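Local structure of peptide methionine sulfoxide reductase MsrA (Treponema denticola ATCC 35405, 5FA9) at residues Phe19-Gly24 with Thr156-Pro161; Leu65-Ala70 with Ile239-Leu244; Gly10-Val15 with Asp137-Tyr142. The protein probably repairs oxidised proteins, reducing methionine sulfoxide back to methionine with an MsrA domain and an MsrB domain fused in one chain. The protein carries 2 engineered substitutions. One frame throughout, in Å; residues are numbered along the deposited sequence.

Interaction 1 of 3, residues Phe19-Gly24 with Thr156-Pro161; sequences FRQIPG and TLALKP
Gln21 and Ala158 meet side chain to side chain where the turn after helix 12-19 lies beside the 3-10 turn at Thr156-Leu159, in the loop between helices 142-145 and 173-179. CB of Gln21 lies 3.8 Å from the methyl CB of Ala158. CG of Gln21 stands anti to the carbonyl carbon (chi1 -62°) and the chain runs straight on to the amide, which lays CB, CD and NE2 of Gln21 along the Ala158 methyl. NE2 of Gln21 passes 3.8 Å from CB of Ala158. At the far end OE1 of Gln21 sits 3.8 Å from CG of Leu159, and the two side chains cross at about a right angle.

The polar contact runs through water. One water donates to O of Gln21 at 2.7 Å and to O of Ala158, also at 2.7 Å. The amide end of Gln21 has other partners: NE2 bonds to O of Gly17 and to O of Leu155.

Leu157 and Ala158 also rest on Tyr18 of helix 12-19. The chemistry is that of a surface contact: a little aliphatic packing, a shared water and the bond of Gln21 NE2 to Leu155 O tie this loop to the turn after helix 12-19; between the two segments themselves there is no direct hydrogen bond.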
loop_
_atom_site.group_PDB
_atom_site.type_symbol
_atom_site.label_atom_id
_atom_site.label_comp_id
_atom_site.label_asym_id
_atom_site.label_seq_id
_atom_site.Cartn_x
_atom_site.Cartn_y
_atom_site.Cartn_z
ATOM N N PHE B 19 -14.756 -8.358 4.528
ATOM C CA PHE B 19 -13.992 -7.303 3.870
ATOM C C PHE B 19 -13.263 -7.770 2.612
ATOM O O PHE B 19 -12.919 -6.957 1.755
ATOM C CB PHE B 19 -12.985 -6.692 4.849
ATOM C CG PHE B 19 -13.585 -5.669 5.769
ATOM C CD1 PHE B 19 -13.737 -4.355 5.357
ATOM C CD2 PHE B 19 -14.000 -6.019 7.043
ATOM C CE1 PHE B 19 -14.293 -3.410 6.198
ATOM C CE2 PHE B 19 -14.555 -5.079 7.889
ATOM C CZ PHE B 19 -14.702 -3.772 7.465
ATOM N N ARG B 20 -13.030 -9.073 2.498
ATOM C CA ARG B 20 -12.364 -9.616 1.318
ATOM C C ARG B 20 -13.261 -9.523 0.085
ATOM O O ARG B 20 -12.790 -9.636 -1.046
ATOM C CB ARG B 20 -11.941 -11.068 1.555
ATOM C CG ARG B 20 -13.085 -12.068 1.529
ATOM C CD ARG B 20 -12.612 -13.452 1.949
ATOM N NE ARG B 20 -11.481 -13.915 1.149
ATOM C CZ ARG B 20 -11.591 -14.474 -0.052
ATOM N NH1 ARG B 20 -12.786 -14.642 -0.602
ATOM N NH2 ARG B 20 -10.505 -14.865 -0.705
ATOM N N GLN B 21 -14.554 -9.308 0.312
ATOM C CA GLN B 21 -15.527 -9.236 -0.773
ATOM C C GLN B 21 -15.739 -7.804 -1.253
ATOM O O GLN B 21 -16.474 -7.566 -2.211
ATOM C CB GLN B 21 -16.864 -9.830 -0.331
ATOM C CG GLN B 21 -16.805 -11.296 0.046
ATOM C CD GLN B 21 -18.161 -11.843 0.436
ATOM O OE1 GLN B 21 -19.008 -12.101 -0.420
ATOM N NE2 GLN B 21 -18.378 -12.018 1.734
ATOM N N ILE B 22 -15.095 -6.855 -0.584
ATOM C CA ILE B 22 -15.287 -5.444 -0.892
ATOM C C ILE B 22 -14.261 -4.951 -1.907
ATOM O O ILE B 22 -13.058 -5.119 -1.709
ATOM C CB ILE B 22 -15.202 -4.578 0.381
ATOM C CG1 ILE B 22 -16.285 -4.999 1.375
ATOM C CG2 ILE B 22 -15.339 -3.103 0.039
ATOM C CD1 ILE B 22 -16.125 -4.385 2.745
ATOM N N PRO B 23 -14.741 -4.352 -3.009
ATOM C CA PRO B 23 -13.879 -3.798 -4.059
ATOM C C PRO B 23 -12.870 -2.793 -3.511
ATOM O O PRO B 23 -13.201 -2.009 -2.622
ATOM C CB PRO B 23 -14.873 -3.114 -5.002
ATOM C CG PRO B 23 -16.150 -3.849 -4.792
ATOM C CD PRO B 23 -16.170 -4.208 -3.337
ATOM N N GLY B 24 -11.653 -2.822 -4.041
ATOM C CA GLY B 24 -10.600 -1.937 -3.580
ATOM C C GLY B 24 -9.703 -2.587 -2.545
ATOM O O GLY B 24 -8.551 -2.190 -2.376
ATOM N N THR B 156 -23.237 -12.485 3.241
ATOM C CA THR B 156 -24.007 -12.099 2.065
ATOM C C THR B 156 -24.294 -10.599 2.056
ATOM O O THR B 156 -24.667 -10.039 1.025
ATOM C CB THR B 156 -25.339 -12.867 1.979
ATOM O OG1 THR B 156 -26.156 -12.546 3.113
ATOM C CG2 THR B 156 -25.088 -14.367 1.945
ATOM N N LEU B 157 -24.116 -9.956 3.208
ATOM C CA LEU B 157 -24.317 -8.515 3.329
ATOM C C LEU B 157 -23.323 -7.734 2.477
ATOM O O LEU B 157 -23.637 -6.652 1.981
ATOM C CB LEU B 157 -24.205 -8.075 4.790
ATOM C CG LEU B 157 -25.343 -8.484 5.725
ATOM C CD1 LEU B 157 -25.140 -7.879 7.105
ATOM C CD2 LEU B 157 -26.686 -8.068 5.148
ATOM N N ALA B 158 -22.122 -8.283 2.318
ATOM C CA ALA B 158 -21.085 -7.656 1.502
ATOM C C ALA B 158 -21.522 -7.512 0.046
ATOM O O ALA B 158 -21.002 -6.670 -0.686
ATOM C CB ALA B 158 -19.792 -8.452 1.590
ATOM N N LEU B 159 -22.477 -8.339 -0.365
ATOM C CA LEU B 159 -23.014 -8.283 -1.720
ATOM C C LEU B 159 -24.383 -7.612 -1.718
ATOM O O LEU B 159 -25.093 -7.615 -2.724
ATOM C CB LEU B 159 -23.108 -9.686 -2.319
ATOM C CG LEU B 159 -21.803 -10.485 -2.333
ATOM C CD1 LEU B 159 -22.054 -11.922 -2.762
ATOM C CD2 LEU B 159 -20.779 -9.819 -3.241
ATOM N N LYS B 160 -24.741 -7.039 -0.574
ATOM C CA LYS B 160 -26.006 -6.330 -0.416
ATOM C C LYS B 160 -25.735 -4.852 -0.140
ATOM O O LYS B 160 -24.637 -4.500 0.293
ATOM C CB LYS B 160 -26.828 -6.963 0.712
ATOM C CG LYS B 160 -27.334 -8.360 0.388
ATOM C CD LYS B 160 -28.030 -8.996 1.579
ATOM C CE LYS B 160 -28.560 -10.377 1.227
ATOM N NZ LYS B 160 -29.246 -11.024 2.380
ATOM N N PRO B 161 -26.726 -3.979 -0.400
ATOM C CA PRO B 161 -26.532 -2.534 -0.225
ATOM C C PRO B 161 -26.046 -2.137 1.169
ATOM O O PRO B 161 -26.570 -2.616 2.174
ATOM C CB PRO B 161 -27.929 -1.965 -0.487
ATOM C CG PRO B 161 -28.542 -2.933 -1.428
ATOM C CD PRO B 161 -28.040 -4.282 -0.999
HETATM O O HOH W 1 -18.687 -6.091 -1.889
#

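Interaction 2 of 3, residues Leu65-Ala70 with Ile239-Leu244; sequences LQELLA and ITTQAL
Glu67 reaches Thr241 because its side chain is fully drawn out. CG stands anti to the backbone N (chi1 178°), and the next torsion is also extended. The carboxylate is therefore carried off helix 65-74 to the turn at Thr240-Ala243. Thr241 keeps OG1 between its backbone N and carbonyl carbon (chi1 60°), which leaves hydroxyl and amide both facing the acid.

Both carboxylate oxygens take part. OG1 of Thr241 donates to OE1 of Glu67; the modelled 2.5 Å is very short and its exact length is doubtful. N of Thr241 donates to OE2 of Glu67 at 3.0 Å, meeting it on the syn side and 21° out of the carboxylate plane. The same N also makes a weak bond of 3.3 Å to OE1 of Glu67, so one amide is shared by the two oxygens. CA of Thr240 packs 3.3 Å from OE2 of Glu67. A water donates to OE2 of Glu67 at 2.6 Å and weakly to O of Ile239.

His71, one turn further along the helix, gives a further bond from NE2 to OE1 of Glu67. Tyr310 of helix 308-311 touches Glu67, Ile239 and Thr240.

The contact joins the MsrA part to a loop of the MsrB part. The hydroxyl, amide, histidine and water donors gathered on the carboxylate oxygens would be expected to help stabilise a charged group here, though burial works the other way. These bonds fix the rotation of the carboxylate and make this a directional polar link between the two domains.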
loop_
_atom_site.group_PDB
_atom_site.type_symbol
_atom_site.label_atom_id
_atom_site.label_comp_id
_atom_site.label_asym_id
_atom_site.label_seq_id
_atom_site.Cartn_x
_atom_site.Cartn_y
_atom_site.Cartn_z
ATOM N N LEU B 65 -11.650 5.347 3.075
ATOM C CA LEU B 65 -11.637 4.997 4.491
ATOM C C LEU B 65 -13.034 5.146 5.087
ATOM O O LEU B 65 -13.429 4.388 5.973
ATOM C CB LEU B 65 -10.637 5.869 5.253
ATOM C CG LEU B 65 -10.517 5.628 6.759
ATOM C CD1 LEU B 65 -10.130 4.184 7.045
ATOM C CD2 LEU B 65 -9.518 6.591 7.381
ATOM N N GLN B 66 -13.776 6.129 4.584
ATOM C CA GLN B 66 -15.134 6.391 5.044
ATOM C C GLN B 66 -16.047 5.191 4.805
ATOM O O GLN B 66 -16.808 4.796 5.690
ATOM C CB GLN B 66 -15.708 7.632 4.352
ATOM C CG GLN B 66 -15.207 8.961 4.914
ATOM C CD GLN B 66 -13.701 9.118 4.812
ATOM O OE1 GLN B 66 -13.105 8.846 3.769
ATOM N NE2 GLN B 66 -13.076 9.555 5.901
ATOM N N GLU B 67 -15.968 4.611 3.611
ATOM C CA GLU B 67 -16.782 3.447 3.283
ATOM C C GLU B 67 -16.354 2.229 4.098
ATOM O O GLU B 67 -17.194 1.465 4.569
ATOM C CB GLU B 67 -16.708 3.129 1.787
ATOM C CG GLU B 67 -17.497 1.885 1.392
ATOM C CD GLU B 67 -17.541 1.659 -0.106
ATOM O OE1 GLU B 67 -18.014 0.582 -0.529
ATOM O OE2 GLU B 67 -17.108 2.554 -0.861
ATOM N N LEU B 68 -15.045 2.055 4.260
ATOM C CA LEU B 68 -14.510 0.936 5.031
ATOM C C LEU B 68 -14.980 0.975 6.481
ATOM O O LEU B 68 -15.322 -0.055 7.060
ATOM C CB LEU B 68 -12.983 0.927 4.979
ATOM C CG LEU B 68 -12.346 0.474 3.666
ATOM C CD1 LEU B 68 -10.836 0.433 3.805
ATOM C CD2 LEU B 68 -12.882 -0.887 3.250
ATOM N N LEU B 69 -14.995 2.169 7.063
ATOM C CA LEU B 69 -15.464 2.335 8.432
ATOM C C LEU B 69 -16.980 2.177 8.491
ATOM O O LEU B 69 -17.529 1.752 9.507
ATOM C CB LEU B 69 -15.040 3.693 8.990
ATOM C CG LEU B 69 -13.535 3.860 9.214
ATOM C CD1 LEU B 69 -13.222 5.225 9.806
ATOM C CD2 LEU B 69 -13.001 2.747 10.104
ATOM N N ALA B 70 -17.649 2.525 7.397
ATOM C CA ALA B 70 -19.090 2.336 7.292
ATOM C C ALA B 70 -19.424 0.847 7.290
ATOM O O ALA B 70 -20.354 0.411 7.970
ATOM C CB ALA B 70 -19.632 3.010 6.041
ATOM N N ILE B 239 -18.547 7.729 -5.038
ATOM C CA ILE B 239 -18.764 8.000 -3.623
ATOM C C ILE B 239 -18.719 6.697 -2.820
ATOM O O ILE B 239 -18.244 6.676 -1.684
ATOM C CB ILE B 239 -20.105 8.744 -3.383
ATOM C CG1 ILE B 239 -20.204 9.229 -1.935
ATOM C CG2 ILE B 239 -21.304 7.877 -3.757
ATOM C CD1 ILE B 239 -21.374 10.153 -1.681
ATOM N N THR B 240 -19.199 5.613 -3.425
ATOM C CA THR B 240 -19.115 4.280 -2.836
ATOM C C THR B 240 -18.769 3.254 -3.910
ATOM O O THR B 240 -18.793 3.560 -5.102
ATOM C CB THR B 240 -20.436 3.853 -2.147
ATOM O OG1 THR B 240 -21.481 3.766 -3.124
ATOM C CG2 THR B 240 -20.838 4.838 -1.057
ATOM N N THR B 241 -18.450 2.037 -3.484
ATOM C CA THR B 241 -18.154 0.953 -4.415
ATOM C C THR B 241 -19.436 0.345 -4.976
ATOM O O THR B 241 -19.395 -0.498 -5.872
ATOM C CB THR B 241 -17.326 -0.158 -3.745
ATOM O OG1 THR B 241 -18.053 -0.696 -2.633
ATOM C CG2 THR B 241 -15.993 0.388 -3.256
ATOM N N GLN B 242 -20.572 0.782 -4.444
ATOM C CA GLN B 242 -21.867 0.225 -4.812
ATOM C C GLN B 242 -22.664 1.165 -5.710
ATOM O O GLN B 242 -23.845 0.936 -5.969
ATOM C CB GLN B 242 -22.674 -0.094 -3.552
ATOM C CG GLN B 242 -21.896 -0.866 -2.502
ATOM C CD GLN B 242 -22.757 -1.267 -1.321
ATOM O OE1 GLN B 242 -23.836 -0.715 -1.110
ATOM N NE2 GLN B 242 -22.280 -2.232 -0.543
ATOM N N ALA B 243 -22.014 2.223 -6.181
ATOM C CA ALA B 243 -22.697 3.259 -6.947
ATOM C C ALA B 243 -22.668 3.004 -8.450
ATOM O O ALA B 243 -23.660 3.233 -9.142
ATOM C CB ALA B 243 -22.092 4.620 -6.638
ATOM N N LEU B 244 -21.532 2.533 -8.955
ATOM C CA LEU B 244 -21.335 2.439 -10.399
ATOM C C LEU B 244 -21.146 1.017 -10.916
ATOM O O LEU B 244 -20.753 0.113 -10.178
ATOM C CB LEU B 244 -20.127 3.281 -10.816
ATOM C CG LEU B 244 -20.090 4.728 -10.324
ATOM C CD1 LEU B 244 -18.878 5.447 -10.890
ATOM C CD2 LEU B 244 -21.369 5.452 -10.696
HETATM O O HOH W 2 -15.570 4.555 -1.412
#

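Interaction 3 of 3, residues Gly10-Val15 with Asp137-Tyr142; sequences GSFWGV and DYHQDY. Engineered in segment 10-15: Ser11 (natural residue Cys). With D1D ((4S,5S)-1,2-dithiane-4,5-diol), chain F.
The active-site pocket of the MsrA domain is lined here by Phe12 and Trp13 from the start of helix 12-19 and by His139 from the loop before helix 142-145. Tyr142 backs Trp13. The six-membered ring of Trp13 lies face to face with the ring of Tyr142, the centroids 3.7 Å apart and the planes at 6°. CB of Tyr142 adds a CH-pi contact over the face of the Trp13 five-membered ring, on the same side as the Tyr142 ring. The indole is also held at its edge: NE1 of Trp13 donates to ND1 of His139 at 3.3 Å, at an N-H...N angle of 146°. The donor is tilted out of the imidazole plane. Phe12 turns its edge to the face of His139 in an offset edge-to-face pair, with planes at 71°, and CE1 of Phe12 is 3.6 Å from CB of His139.

The bound dithiane diol occupies the pocket. Its O2 lies over the Trp13 face opposite Tyr142, 3.2 Å from CE2 of Trp13. OG of Ser11 hydrogen-bonds to the same O2 at 3.2 Å. Ser11 is engineered in place of a cysteine, the predicted catalytic residue. Tyr92 bonds to the ligand as well, and Glu52 accepts from N of Phe12.

This Gly-Ser-Phe-Trp sequence at the N-terminus of the helix, Gly-Cys-Phe-Trp in the natural protein, with its aromatic walls, is characteristic of the MsrA active site.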
loop_
_atom_site.group_PDB
_atom_site.type_symbol
_atom_site.label_atom_id
_atom_site.label_comp_id
_atom_site.label_asym_id
_atom_site.label_seq_id
_atom_site.Cartn_x
_atom_site.Cartn_y
_atom_site.Cartn_z
ATOM N N GLY B 10 -14.540 -8.636 16.594
ATOM C CA GLY B 10 -14.907 -9.979 17.003
ATOM C C GLY B 10 -14.031 -11.034 16.358
ATOM O O GLY B 10 -12.869 -10.776 16.046
ATOM N N SER B 11 -14.588 -12.228 16.173
ATOM C CA SER B 11 -13.877 -13.321 15.516
ATOM C C SER B 11 -13.425 -12.901 14.121
ATOM O O SER B 11 -14.249 -12.574 13.268
ATOM C CB SER B 11 -14.764 -14.566 15.440
ATOM O OG SER B 11 -14.197 -15.554 14.597
ATOM N N PHE B 12 -12.113 -12.912 13.892
ATOM C CA PHE B 12 -11.560 -12.380 12.649
ATOM C C PHE B 12 -11.890 -13.237 11.430
ATOM O O PHE B 12 -11.630 -12.833 10.296
ATOM C CB PHE B 12 -10.037 -12.199 12.760
ATOM C CG PHE B 12 -9.305 -13.384 13.339
ATOM C CD1 PHE B 12 -9.351 -14.627 12.727
ATOM C CD2 PHE B 12 -8.529 -13.237 14.476
ATOM C CE1 PHE B 12 -8.664 -15.704 13.256
ATOM C CE2 PHE B 12 -7.841 -14.310 15.010
ATOM C CZ PHE B 12 -7.908 -15.544 14.398
ATOM N N TRP B 13 -12.460 -14.415 11.663
ATOM C CA TRP B 13 -12.876 -15.286 10.570
ATOM C C TRP B 13 -13.952 -14.609 9.730
ATOM O O TRP B 13 -13.866 -14.575 8.502
ATOM C CB TRP B 13 -13.390 -16.624 11.107
ATOM C CG TRP B 13 -12.322 -17.488 11.702
ATOM C CD1 TRP B 13 -10.976 -17.378 11.507
ATOM C CD2 TRP B 13 -12.509 -18.599 12.587
ATOM N NE1 TRP B 13 -10.314 -18.350 12.217
ATOM C CE2 TRP B 13 -11.233 -19.113 12.889
ATOM C CE3 TRP B 13 -13.633 -19.207 13.155
ATOM C CZ2 TRP B 13 -11.048 -20.206 13.733
ATOM C CZ3 TRP B 13 -13.448 -20.292 13.993
ATOM C CH2 TRP B 13 -12.166 -20.780 14.274
ATOM N N GLY B 14 -14.959 -14.064 10.403
ATOM C CA GLY B 14 -16.053 -13.395 9.728
ATOM C C GLY B 14 -15.669 -12.021 9.215
ATOM O O GLY B 14 -16.101 -11.610 8.138
ATOM N N VAL B 15 -14.858 -11.311 9.993
ATOM C CA VAL B 15 -14.409 -9.974 9.621
ATOM C C VAL B 15 -13.618 -10.003 8.316
ATOM O O VAL B 15 -13.840 -9.179 7.428
ATOM C CB VAL B 15 -13.546 -9.342 10.728
ATOM C CG1 VAL B 15 -13.101 -7.946 10.324
ATOM C CG2 VAL B 15 -14.316 -9.298 12.038
ATOM N N ASP B 137 -1.379 -19.717 9.390
ATOM C CA ASP B 137 -1.983 -19.927 8.076
ATOM C C ASP B 137 -3.337 -20.619 8.186
ATOM O O ASP B 137 -4.192 -20.478 7.311
ATOM C CB ASP B 137 -1.047 -20.742 7.182
ATOM C CG ASP B 137 0.243 -20.010 6.872
ATOM O OD1 ASP B 137 0.176 -18.901 6.299
ATOM O OD2 ASP B 137 1.324 -20.543 7.198
ATOM N N TYR B 138 -3.512 -21.375 9.265
ATOM C CA TYR B 138 -4.787 -22.006 9.583
ATOM C C TYR B 138 -5.907 -20.972 9.679
ATOM O O TYR B 138 -7.020 -21.205 9.206
ATOM C CB TYR B 138 -4.672 -22.789 10.894
ATOM C CG TYR B 138 -5.946 -23.479 11.322
ATOM C CD1 TYR B 138 -6.413 -24.600 10.648
ATOM C CD2 TYR B 138 -6.681 -23.012 12.404
ATOM C CE1 TYR B 138 -7.577 -25.236 11.038
ATOM C CE2 TYR B 138 -7.845 -23.640 12.801
ATOM C CZ TYR B 138 -8.289 -24.750 12.115
ATOM O OH TYR B 138 -9.448 -25.378 12.508
ATOM N N HIS B 139 -5.602 -19.832 10.289
ATOM C CA HIS B 139 -6.587 -18.774 10.490
ATOM C C HIS B 139 -6.681 -17.812 9.307
ATOM O O HIS B 139 -7.539 -16.928 9.288
ATOM C CB HIS B 139 -6.262 -17.988 11.762
ATOM C CG HIS B 139 -6.343 -18.806 13.013
ATOM N ND1 HIS B 139 -7.491 -19.464 13.400
ATOM C CD2 HIS B 139 -5.419 -19.069 13.968
ATOM C CE1 HIS B 139 -7.271 -20.097 14.537
ATOM N NE2 HIS B 139 -6.021 -19.875 14.903
ATOM N N GLN B 140 -5.805 -17.981 8.323
ATOM C CA GLN B 140 -5.797 -17.107 7.153
ATOM C C GLN B 140 -6.748 -17.623 6.081
ATOM O O GLN B 140 -6.592 -18.744 5.594
ATOM C CB GLN B 140 -4.382 -16.975 6.589
ATOM C CG GLN B 140 -3.373 -16.409 7.578
ATOM C CD GLN B 140 -3.688 -14.981 7.983
ATOM O OE1 GLN B 140 -4.333 -14.239 7.241
ATOM N NE2 GLN B 140 -3.236 -14.590 9.169
ATOM N N ASP B 141 -7.721 -16.790 5.713
ATOM C CA ASP B 141 -8.802 -17.186 4.812
ATOM C C ASP B 141 -9.456 -18.473 5.301
ATOM O O ASP B 141 -9.638 -19.423 4.538
ATOM C CB ASP B 141 -8.289 -17.352 3.378
ATOM C CG ASP B 141 -8.189 -16.030 2.641
ATOM O OD1 ASP B 141 -8.940 -15.096 2.991
ATOM O OD2 ASP B 141 -7.362 -15.926 1.712
ATOM N N TYR B 142 -9.799 -18.486 6.585
ATOM C CA TYR B 142 -10.367 -19.658 7.241
ATOM C C TYR B 142 -11.668 -20.105 6.584
ATOM O O TYR B 142 -11.842 -21.284 6.272
ATOM C CB TYR B 142 -10.599 -19.362 8.726
ATOM C CG TYR B 142 -11.260 -20.482 9.498
ATOM C CD1 TYR B 142 -10.506 -21.501 10.064
ATOM C CD2 TYR B 142 -12.638 -20.509 9.680
ATOM C CE1 TYR B 142 -11.105 -22.523 10.777
ATOM C CE2 TYR B 142 -13.246 -21.526 10.391
ATOM C CZ TYR B 142 -12.475 -22.530 10.937
ATOM O OH TYR B 142 -13.076 -23.545 11.647
HETATM S S1 D1D F . -8.823 -18.188 17.748
HETATM C C1 D1D F . -9.597 -18.012 16.338
HETATM C C2 D1D F . -10.956 -17.159 16.498
HETATM O O2 D1D F . -11.569 -17.150 15.399
HETATM C C3 D1D F . -11.988 -17.805 17.711
HETATM O O3 D1D F . -12.963 -17.026 17.878
HETATM C C4 D1D F . -11.228 -18.003 19.120
HETATM S S4 D1D F . -9.858 -18.848 18.970
#

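Interaction 2 is the buried one and lies at the centre of the chain, where helix 65-74 meets a loop of the MsrB part. Interaction 1 is a surface contact about 10 Å away, centre to centre, and sets segment 156-161 against the turn after helix 12-19. The two touch: O of Pro23 packs on CG2 of Thr241, and Lys160 lies beside Gln242. Interaction 3 uses the opposite end of helix 12-19 and lies within the MsrA part, about 23 Å from interaction 2 between centres. A weak, long ion pair of Arg20 with Asp141 connects it to interaction 1. Chemistry follows place: carboxylate hydrogen bonds between the MsrA and MsrB parts, water and aliphatic packing at segment 156-161, stacked rings in the pocket.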